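Local structure of response regulator (Caulobacter vibrioides, 3N0R) at residues P32-Y37 / H50-A55; P72-Y77 / P130-Q135; R115-F120 / A274-P279. The protein probably regulates the general stress response as a response regulator whose sigma-like domain sequesters an anti-sigma factor under control of a receiver domain. The protein carries 1 engineered substitution. All blocks are in the same frame, centred on the assembly; numbering follows the deposited sequence. Where two conformers were deposited one is given.

Contact 1 (P32-Y37 / H50-A55); sequences PYIRRY and HYVRVA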
loop_
_atom_site.group_PDB
_atom_site.type_symbol
_atom_site.label_atom_id
_atom_site.label_comp_id
_atom_site.label_asym_id
_atom_site.label_seq_id
_atom_site.Cartn_x
_atom_site.Cartn_y
_atom_site.Cartn_z
ATOM N N PRO A 32 10.924 -3.500 4.891
ATOM C CA PRO A 32 9.941 -2.424 5.095
ATOM C C PRO A 32 8.967 -2.302 3.923
ATOM O O PRO A 32 7.769 -2.077 4.115
ATOM C CB PRO A 32 10.813 -1.167 5.219
ATOM C CG PRO A 32 12.135 -1.687 5.740
ATOM C CD PRO A 32 12.312 -3.027 5.071
ATOM N N TYR A 33 9.472 -2.473 2.708
ATOM C CA TYR A 33 8.634 -2.266 1.538
ATOM C C TYR A 33 7.648 -3.394 1.274
ATOM O O TYR A 33 6.530 -3.151 0.806
ATOM C CB TYR A 33 9.483 -1.892 0.323
ATOM C CG TYR A 33 10.326 -0.696 0.672
ATOM C CD1 TYR A 33 9.751 0.559 0.796
ATOM C CD2 TYR A 33 11.677 -0.834 0.967
ATOM C CE1 TYR A 33 10.512 1.664 1.145
ATOM C CE2 TYR A 33 12.445 0.252 1.322
ATOM C CZ TYR A 33 11.856 1.502 1.413
ATOM O OH TYR A 33 12.618 2.594 1.769
ATOM N N ILE A 34 8.020 -4.624 1.617
ATOM C CA ILE A 34 7.033 -5.691 1.534
ATOM C C ILE A 34 5.957 -5.524 2.617
ATOM O O ILE A 34 4.815 -5.879 2.389
ATOM C CB ILE A 34 7.634 -7.115 1.481
ATOM C CG1 ILE A 34 6.563 -8.107 1.015
ATOM C CG2 ILE A 34 8.255 -7.517 2.814
ATOM C CD1 ILE A 34 7.104 -9.472 0.670
ATOM N N ARG A 35 6.295 -4.920 3.762
ATOM C CA ARG A 35 5.243 -4.522 4.704
ATOM C C ARG A 35 4.301 -3.497 4.072
ATOM O O ARG A 35 3.093 -3.609 4.224
ATOM C CB ARG A 35 5.806 -3.994 6.030
ATOM C CG ARG A 35 6.576 -5.036 6.835
ATOM C CD ARG A 35 7.015 -4.505 8.212
ATOM N NE ARG A 35 7.941 -5.463 8.815
ATOM C CZ ARG A 35 9.262 -5.333 8.873
ATOM N NH1 ARG A 35 9.866 -4.226 8.456
ATOM N NH2 ARG A 35 9.989 -6.323 9.373
ATOM N N ARG A 36 4.839 -2.519 3.344
ATOM C CA ARG A 36 3.993 -1.552 2.658
ATOM C C ARG A 36 3.017 -2.258 1.713
ATOM O O ARG A 36 1.808 -1.983 1.705
ATOM C CB ARG A 36 4.837 -0.532 1.893
ATOM C CG ARG A 36 4.003 0.453 1.082
ATOM C CD ARG A 36 4.875 1.442 0.351
ATOM N NE ARG A 36 5.750 0.767 -0.601
ATOM C CZ ARG A 36 6.853 1.309 -1.097
ATOM N NH1 ARG A 36 7.210 2.531 -0.725
ATOM N NH2 ARG A 36 7.600 0.621 -1.951
ATOM N N TYR A 37 3.550 -3.174 0.913
ATOM C CA TYR A 37 2.728 -3.961 -0.001
ATOM C C TYR A 37 1.636 -4.722 0.747
ATOM O O TYR A 37 0.460 -4.674 0.373
ATOM C CB TYR A 37 3.631 -4.939 -0.764
ATOM C CG TYR A 37 2.919 -5.953 -1.638
ATOM C CD1 TYR A 37 2.251 -5.570 -2.797
ATOM C CD2 TYR A 37 2.951 -7.303 -1.323
ATOM C CE1 TYR A 37 1.636 -6.503 -3.611
ATOM C CE2 TYR A 37 2.325 -8.246 -2.128
ATOM C CZ TYR A 37 1.677 -7.838 -3.276
ATOM O OH TYR A 37 1.063 -8.747 -4.098
ATOM N N HIS A 50 2.025 -8.990 10.105
ATOM C CA HIS A 50 2.078 -10.359 10.573
ATOM C C HIS A 50 2.461 -11.297 9.429
ATOM O O HIS A 50 3.289 -12.198 9.595
ATOM C CB HIS A 50 0.729 -10.752 11.154
ATOM C CG HIS A 50 0.723 -12.100 11.798
ATOM N ND1 HIS A 50 -0.395 -12.900 11.820
ATOM C CD2 HIS A 50 1.686 -12.780 12.468
ATOM C CE1 HIS A 50 -0.123 -14.021 12.467
ATOM N NE2 HIS A 50 1.131 -13.968 12.880
ATOM N N TYR A 51 1.856 -11.089 8.261
ATOM C CA TYR A 51 2.127 -11.981 7.141
ATOM C C TYR A 51 3.605 -11.888 6.742
ATOM O O TYR A 51 4.237 -12.902 6.409
ATOM C CB TYR A 51 1.218 -11.657 5.950
ATOM C CG TYR A 51 -0.249 -12.007 6.127
ATOM C CD1 TYR A 51 -0.736 -12.571 7.306
ATOM C CD2 TYR A 51 -1.148 -11.779 5.094
ATOM C CE1 TYR A 51 -2.077 -12.890 7.442
ATOM C CE2 TYR A 51 -2.483 -12.088 5.227
ATOM C CZ TYR A 51 -2.942 -12.649 6.402
ATOM O OH TYR A 51 -4.280 -12.953 6.541
ATOM N N VAL A 52 4.157 -10.677 6.779
ATOM C CA VAL A 52 5.566 -10.509 6.479
ATOM C C VAL A 52 6.452 -11.195 7.534
ATOM O O VAL A 52 7.431 -11.864 7.196
ATOM C CB VAL A 52 5.936 -9.022 6.343
ATOM C CG1 VAL A 52 7.452 -8.845 6.280
ATOM C CG2 VAL A 52 5.264 -8.429 5.122
ATOM N N ARG A 53 6.114 -11.035 8.812
ATOM C CA ARG A 53 6.905 -11.640 9.874
ATOM C C ARG A 53 6.960 -13.163 9.721
ATOM O O ARG A 53 8.017 -13.777 9.900
ATOM C CB ARG A 53 6.350 -11.250 11.245
ATOM C CG ARG A 53 7.245 -11.654 12.404
ATOM C CD ARG A 53 6.723 -11.106 13.722
ATOM N NE ARG A 53 5.404 -11.635 14.064
ATOM C CZ ARG A 53 5.205 -12.791 14.692
ATOM N NH1 ARG A 53 6.238 -13.546 15.040
ATOM N NH2 ARG A 53 3.971 -13.195 14.972
ATOM N N VAL A 54 5.827 -13.771 9.381
ATOM C CA VAL A 54 5.773 -15.214 9.181
ATOM C C VAL A 54 6.693 -15.634 8.032
ATOM O O VAL A 54 7.441 -16.615 8.152
ATOM C CB VAL A 54 4.333 -15.674 8.909
ATOM C CG1 VAL A 54 4.316 -17.114 8.379
ATOM C CG2 VAL A 54 3.485 -15.530 10.184
ATOM N N ALA A 55 6.653 -14.900 6.916
ATOM C CA ALA A 55 7.524 -15.224 5.783
ATOM C C ALA A 55 9.005 -15.098 6.169
ATOM O O ALA A 55 9.830 -15.955 5.818
ATOM C CB ALA A 55 7.203 -14.328 4.597
#
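Val-52 reaches from helix 45-60 into the angle between Ile-34 and Arg-35 of helix 31-42, where it meets both side chains and a stretch of backbone. Val-52 CB already touches the other helix, 4.1 Å from Arg-35 CG. From there the two methyls part. Val-52 CG1 stands anti to the backbone N (chi1 170°), and this turns it into the fork between the two partners. Val-52 CG1 lies 3.8 Å from Ile-34 CG2. Val-52 CG1 is also 3.9 Å from Arg-35 CG. The other methyl lies on the main chain: Val-52 CG2 is 3.8 Å from Ile-34 O. It also meets the Arg-35 N and the Ile-34 CG2 methyl.

Ile-34 uses its CG2 methyl on the valine, while its CG1 arm runs anti to the backbone N (chi1 -165°). The side chain also packs on Tyr-77 and Phe-80 of helix 72-84. Arg-35 meets Val-52 chiefly through CG, its side chain crossing the valine at about a right angle. Its chain stays extended from CG to NE, and NH1 is hydrogen-bonded to Leu-247 O, in a loop of the receiver part. The contact itself is apolar.

The nearest CA pair of the two segments is Arg-35 CA and Val-52 CA, 6.3 Å apart. Leu-31 and Ala-38 of helix 31-42 also touch Val-52. A valine of one helix thus packs between Ile-34 and the stem of Arg-35 on the preceding helix. It joins two consecutive helices of the sigma2 domain of PhyR, to which both belong.

Contact 2 (P72-Y77 / P130-Q135); sequences PRVALY and PTEAAQ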
loop_
_atom_site.group_PDB
_atom_site.type_symbol
_atom_site.label_atom_id
_atom_site.label_comp_id
_atom_site.label_asym_id
_atom_site.label_seq_id
_atom_site.Cartn_x
_atom_site.Cartn_y
_atom_site.Cartn_z
ATOM N N PRO A 72 17.118 -11.044 -4.757
ATOM C CA PRO A 72 16.517 -11.303 -3.445
ATOM C C PRO A 72 15.164 -10.611 -3.260
ATOM O O PRO A 72 14.287 -11.196 -2.627
ATOM C CB PRO A 72 17.566 -10.751 -2.475
ATOM C CG PRO A 72 18.862 -10.921 -3.209
ATOM C CD PRO A 72 18.536 -10.648 -4.653
ATOM N N ARG A 73 14.977 -9.405 -3.794
ATOM C CA ARG A 73 13.697 -8.723 -3.620
ATOM C C ARG A 73 12.566 -9.510 -4.289
ATOM O O ARG A 73 11.537 -9.781 -3.670
ATOM C CB ARG A 73 13.731 -7.281 -4.143
ATOM C CG ARG A 73 12.516 -6.478 -3.686
ATOM C CD ARG A 73 12.308 -5.170 -4.447
ATOM N NE ARG A 73 11.185 -4.440 -3.863
ATOM C CZ ARG A 73 10.403 -3.585 -4.516
ATOM N NH1 ARG A 73 10.610 -3.327 -5.801
ATOM N NH2 ARG A 73 9.408 -2.987 -3.874
ATOM N N VAL A 74 12.761 -9.883 -5.547
ATOM C CA VAL A 74 11.752 -10.659 -6.257
ATOM C C VAL A 74 11.526 -12.003 -5.549
ATOM O O VAL A 74 10.386 -12.438 -5.362
ATOM C CB VAL A 74 12.123 -10.856 -7.734
ATOM C CG1 VAL A 74 11.179 -11.831 -8.405
ATOM C CG2 VAL A 74 12.126 -9.509 -8.452
ATOM N N ALA A 75 12.615 -12.663 -5.162
ATOM C CA ALA A 75 12.520 -13.958 -4.492
ATOM C C ALA A 75 11.740 -13.880 -3.183
ATOM O O ALA A 75 10.985 -14.791 -2.851
ATOM C CB ALA A 75 13.900 -14.543 -4.252
ATOM N N LEU A 76 11.935 -12.802 -2.429
ATOM C CA LEU A 76 11.219 -12.614 -1.169
ATOM C C LEU A 76 9.718 -12.482 -1.428
ATOM O O LEU A 76 8.908 -13.091 -0.733
ATOM C CB LEU A 76 11.735 -11.363 -0.460
ATOM C CG LEU A 76 10.941 -10.892 0.765
ATOM C CD1 LEU A 76 10.856 -11.971 1.831
ATOM C CD2 LEU A 76 11.545 -9.607 1.331
ATOM N N TYR A 77 9.343 -11.671 -2.412
ATOM C CA TYR A 77 7.926 -11.532 -2.731
ATOM C C TYR A 77 7.335 -12.851 -3.227
ATOM O O TYR A 77 6.190 -13.179 -2.923
ATOM C CB TYR A 77 7.673 -10.392 -3.726
ATOM C CG TYR A 77 7.679 -8.987 -3.136
ATOM C CD1 TYR A 77 8.867 -8.392 -2.733
ATOM C CD2 TYR A 77 6.508 -8.231 -3.039
ATOM C CE1 TYR A 77 8.894 -7.103 -2.225
ATOM C CE2 TYR A 77 6.532 -6.931 -2.531
ATOM C CZ TYR A 77 7.733 -6.372 -2.135
ATOM O OH TYR A 77 7.777 -5.080 -1.639
ATOM N N PRO A 130 6.615 -5.711 -15.220
ATOM C CA PRO A 130 5.665 -6.804 -15.449
ATOM C C PRO A 130 6.348 -8.179 -15.454
ATOM O O PRO A 130 5.786 -9.136 -14.933
ATOM C CB PRO A 130 5.059 -6.468 -16.817
ATOM C CG PRO A 130 5.181 -4.969 -16.909
ATOM C CD PRO A 130 6.479 -4.635 -16.217
ATOM N N THR A 131 7.551 -8.281 -16.006
ATOM C CA THR A 131 8.266 -9.561 -15.977
ATOM C C THR A 131 8.600 -10.009 -14.548
ATOM O O THR A 131 8.482 -11.188 -14.206
ATOM C CB THR A 131 9.548 -9.500 -16.820
ATOM O OG1 THR A 131 9.191 -9.282 -18.187
ATOM C CG2 THR A 131 10.321 -10.806 -16.725
ATOM N N GLU A 132 9.032 -9.070 -13.712
ATOM C CA GLU A 132 9.278 -9.390 -12.310
ATOM C C GLU A 132 7.992 -9.820 -11.607
ATOM O O GLU A 132 7.975 -10.804 -10.865
ATOM C CB GLU A 132 9.910 -8.196 -11.595
ATOM C CG GLU A 132 11.374 -7.966 -11.956
ATOM C CD GLU A 132 11.928 -6.671 -11.384
ATOM O OE1 GLU A 132 11.190 -5.668 -11.265
ATOM O OE2 GLU A 132 13.120 -6.655 -11.038
ATOM N N ALA A 133 6.914 -9.077 -11.833
ATOM C CA ALA A 133 5.628 -9.429 -11.239
ATOM C C ALA A 133 5.183 -10.840 -11.663
ATOM O O ALA A 133 4.618 -11.585 -10.856
ATOM C CB ALA A 133 4.570 -8.388 -11.586
ATOM N N ALA A 134 5.460 -11.211 -12.913
ATOM C CA ALA A 134 5.139 -12.542 -13.405
ATOM C C ALA A 134 5.855 -13.644 -12.622
ATOM O O ALA A 134 5.280 -14.704 -12.376
ATOM C CB ALA A 134 5.460 -12.644 -14.890
ATOM N N GLN A 135 7.104 -13.404 -12.229
ATOM C CA GLN A 135 7.858 -14.360 -11.407
ATOM C C GLN A 135 7.223 -14.503 -10.041
ATOM O O GLN A 135 7.163 -15.589 -9.477
ATOM C CB GLN A 135 9.303 -13.914 -11.183
ATOM C CG GLN A 135 10.045 -13.507 -12.419
ATOM C CD GLN A 135 9.911 -14.516 -13.531
ATOM O OE1 GLN A 135 10.097 -15.721 -13.331
ATOM N NE2 GLN A 135 9.593 -14.031 -14.717
#
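Val-74 points from helix 72-84 at helix 130-137 and spreads its two methyls over two residues there. CG2 takes Glu-132 and CG1 takes Gln-135. The valine and the glutamate cross at about a right angle. Val-74 CG2 therefore lies across the glutamate chain, 3.9 Å from Glu-132 CG, and stays close to its CB, CD and OE2. Glu-132 CG is anti to the carbonyl carbon (chi1 -74°), which sets it at the valine methyl. Extension beyond CG carries the carboxylate on, and OE1 is hydrogen-bonded to Thr-129 N, just before the helix.

Val-74 and Gln-135 meet at an oblique angle. Only the root of the glutamine is used: Val-74 CG1 lies 3.9 Å from Gln-135 CB. Beyond CB the chain folds back (chi2 -49°) and carries the amide away from the valine. In this conformer, one of two for the residue, Gln-135 NE2 donates to Thr-131 O of its own helix at 3.1 Å, with an N-H...O angle of 150°. Gln-135 N reaches the same oxygen from the opposite face of its plane.

The contact is small and partly buried, and no polar bond joins the two segments. Phe-128, in the loop before helix 130-137, also packs on Val-74. Elsewhere on helix 130-137, Pro-130 rests on helix 141-156, while Ala-133 touches helix 115-125. Helix 72-84 is backed by helix 31-42 through Leu-76 and Tyr-77.

Contact 3 (R115-F120 / A274-P279); sequences RSRQAF and ALFFHP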
loop_
_atom_site.group_PDB
_atom_site.type_symbol
_atom_site.label_atom_id
_atom_site.label_comp_id
_atom_site.label_asym_id
_atom_site.label_seq_id
_atom_site.Cartn_x
_atom_site.Cartn_y
_atom_site.Cartn_z
ATOM N N ARG A 115 -5.898 -11.828 -7.695
ATOM C CA ARG A 115 -4.641 -11.774 -8.432
ATOM C C ARG A 115 -4.501 -10.503 -9.268
ATOM O O ARG A 115 -3.406 -9.971 -9.402
ATOM C CB ARG A 115 -4.419 -13.051 -9.257
ATOM C CG ARG A 115 -3.883 -14.191 -8.380
ATOM C CD ARG A 115 -3.839 -15.537 -9.042
ATOM N NE ARG A 115 -2.928 -15.621 -10.179
ATOM C CZ ARG A 115 -1.612 -15.832 -10.120
ATOM N NH1 ARG A 115 -0.955 -15.920 -8.959
ATOM N NH2 ARG A 115 -0.942 -15.938 -11.255
ATOM N N SER A 116 -5.601 -9.994 -9.813
ATOM C CA SER A 116 -5.525 -8.749 -10.578
ATOM C C SER A 116 -4.984 -7.610 -9.717
ATOM O O SER A 116 -4.142 -6.823 -10.156
ATOM C CB SER A 116 -6.897 -8.376 -11.134
ATOM O OG SER A 116 -7.853 -8.330 -10.091
ATOM N N ARG A 117 -5.473 -7.521 -8.487
ATOM C CA ARG A 117 -5.050 -6.448 -7.598
ATOM C C ARG A 117 -3.605 -6.628 -7.135
ATOM O O ARG A 117 -2.861 -5.652 -7.011
ATOM C CB ARG A 117 -5.985 -6.342 -6.397
ATOM C CG ARG A 117 -5.832 -5.054 -5.629
ATOM C CD ARG A 117 -6.145 -3.812 -6.473
ATOM N NE ARG A 117 -7.481 -3.841 -7.065
ATOM C CZ ARG A 117 -8.506 -3.078 -6.680
ATOM N NH1 ARG A 117 -8.371 -2.198 -5.693
ATOM N NH2 ARG A 117 -9.674 -3.188 -7.302
ATOM N N GLN A 118 -3.196 -7.875 -6.921
ATOM C CA GLN A 118 -1.804 -8.163 -6.619
ATOM C C GLN A 118 -0.909 -7.671 -7.756
ATOM O O GLN A 118 0.083 -6.999 -7.513
ATOM C CB GLN A 118 -1.608 -9.664 -6.423
ATOM C CG GLN A 118 -2.383 -10.246 -5.263
ATOM C CD GLN A 118 -2.451 -11.750 -5.343
ATOM O OE1 GLN A 118 -1.507 -12.392 -5.797
ATOM N NE2 GLN A 118 -3.572 -12.325 -4.921
ATOM N N ALA A 119 -1.256 -8.013 -8.993
ATOM C CA ALA A 119 -0.440 -7.626 -10.143
ATOM C C ALA A 119 -0.321 -6.104 -10.240
ATOM O O ALA A 119 0.755 -5.554 -10.496
ATOM C CB ALA A 119 -1.012 -8.198 -11.430
ATOM N N PHE A 120 -1.437 -5.418 -10.025
ATOM C CA PHE A 120 -1.433 -3.976 -10.063
ATOM C C PHE A 120 -0.580 -3.374 -8.950
ATOM O O PHE A 120 0.219 -2.473 -9.191
ATOM C CB PHE A 120 -2.861 -3.441 -9.976
ATOM C CG PHE A 120 -2.931 -1.962 -10.078
ATOM C CD1 PHE A 120 -2.881 -1.335 -11.318
ATOM C CD2 PHE A 120 -3.005 -1.182 -8.937
ATOM C CE1 PHE A 120 -2.914 0.038 -11.415
ATOM C CE2 PHE A 120 -3.037 0.193 -9.033
ATOM C CZ PHE A 120 -2.994 0.797 -10.273
ATOM N N ALA A 274 -7.011 2.727 -0.631
ATOM C CA ALA A 274 -7.725 3.411 0.440
ATOM C C ALA A 274 -9.219 3.487 0.148
ATOM O O ALA A 274 -10.042 3.239 1.028
ATOM C CB ALA A 274 -7.152 4.790 0.656
ATOM N N LEU A 275 -9.568 3.833 -1.089
ATOM C CA LEU A 275 -10.972 3.958 -1.464
ATOM C C LEU A 275 -11.649 2.611 -1.709
ATOM O O LEU A 275 -12.869 2.512 -1.601
ATOM C CB LEU A 275 -11.149 4.883 -2.668
ATOM C CG LEU A 275 -10.711 6.324 -2.417
ATOM C CD1 LEU A 275 -10.856 7.135 -3.694
ATOM C CD2 LEU A 275 -11.529 6.926 -1.289
ATOM N N PHE A 276 -10.869 1.584 -2.039
ATOM C CA PHE A 276 -11.403 0.232 -2.132
ATOM C C PHE A 276 -11.856 -0.247 -0.755
ATOM O O PHE A 276 -12.954 -0.793 -0.613
ATOM C CB PHE A 276 -10.358 -0.723 -2.723
ATOM C CG PHE A 276 -10.757 -2.172 -2.674
ATOM C CD1 PHE A 276 -11.747 -2.671 -3.506
ATOM C CD2 PHE A 276 -10.113 -3.043 -1.816
ATOM C CE1 PHE A 276 -12.104 -4.005 -3.461
ATOM C CE2 PHE A 276 -10.463 -4.374 -1.768
ATOM C CZ PHE A 276 -11.459 -4.858 -2.594
ATOM N N PHE A 277 -11.018 -0.038 0.256
ATOM C CA PHE A 277 -11.319 -0.489 1.606
ATOM C C PHE A 277 -12.292 0.428 2.349
ATOM O O PHE A 277 -13.008 -0.038 3.233
ATOM C CB PHE A 277 -10.032 -0.697 2.415
ATOM C CG PHE A 277 -9.301 -1.944 2.039
ATOM C CD1 PHE A 277 -9.817 -3.182 2.390
ATOM C CD2 PHE A 277 -8.118 -1.896 1.312
ATOM C CE1 PHE A 277 -9.176 -4.346 2.029
ATOM C CE2 PHE A 277 -7.464 -3.072 0.946
ATOM C CZ PHE A 277 -7.998 -4.294 1.301
ATOM N N HIS A 278 -12.333 1.709 1.976
ATOM C CA HIS A 278 -13.141 2.696 2.698
ATOM C C HIS A 278 -13.871 3.644 1.759
ATOM O O HIS A 278 -13.661 4.851 1.810
ATOM C CB HIS A 278 -12.263 3.484 3.669
ATOM C CG HIS A 278 -11.474 2.610 4.587
ATOM N ND1 HIS A 278 -12.020 2.040 5.718
ATOM C CD2 HIS A 278 -10.193 2.175 4.524
ATOM C CE1 HIS A 278 -11.103 1.299 6.317
ATOM N NE2 HIS A 278 -9.986 1.364 5.613
ATOM N N PRO A 279 -14.759 3.102 0.911
ATOM C CA PRO A 279 -15.516 3.927 -0.037
ATOM C C PRO A 279 -16.638 4.700 0.640
ATOM O O PRO A 279 -16.933 4.431 1.803
ATOM C CB PRO A 279 -16.120 2.896 -0.985
ATOM C CG PRO A 279 -16.277 1.672 -0.139
ATOM C CD PRO A 279 -15.117 1.677 0.815
#
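Arg-117 NH1 is held by a hydrogen bond to Gln-273 OE1 and lies against Phe-276, one helical turn further along helix 264-277. The nearest ring atom is Phe-276 CG, 3.8 Å from Arg-117 NH1. Phe-276 CB is almost as close to Arg-117 NH1, at 3.9 Å. The same nitrogen thus meets the root of the aromatic side chain and the near part of its ring.

Arg-117 CZ stands over the ring face. It is 4.8 Å from the Phe-276 ring centroid and 20° off the ring normal, which makes this a cation-pi contact. The two planes are 59° apart, so the guanidinium is tilted and not laid flat on the ring. The arginine chain is folded by bends at both chi2 and chi3. Across from it, Phe-276 CG lies anti to the backbone N (chi1 172°), which sends the ring out from its helix toward the arginine.

NH2 of Arg-117 forms a salt bridge with Glu-154 of helix 141-156. This and the Gln-273 bond probably fix the rotation of the guanidinium, and Glu-154 probably offsets its positive charge. Phe-276 CD2 lies over the centre of the Phe-277 ring, 3.7 Å above its plane, with Phe-277 CE2 at the Phe-276 edge.

The nearest CA pair, Arg-117 CA and Phe-276 CA, is 10.7 Å apart, and an arginine and a phenylalanine bridge the gap. This is a domain interface: the sigma-like domain meets the last helix of the receiver, whose five-stranded parallel sheet has the 2-1-3-4-5 order of the response-regulator fold.

Overall arrangement
Contact 1 and contact 2 have centres about 15 Å apart and belong to the helical sigma-like part. Contact 1 pairs helices 31-42 and 45-60. Contact 2 ties helix 72-84, the next in the chain, to the later helix 130-137. They touch through Ile-34 and Leu-76 and through Tyr-37 and Tyr-77. Between centres, contact 3 lies about 17 Å from contact 1 and about 19 Å from contact 2. Contact 1 closes before the others open, whereas the segments of contacts 2 and 3 alternate along the chain. Of the three pairs of segments, only contact 3 includes one from the receiver. Tyr-37 packing on Gln-118 links the bundle to that interface.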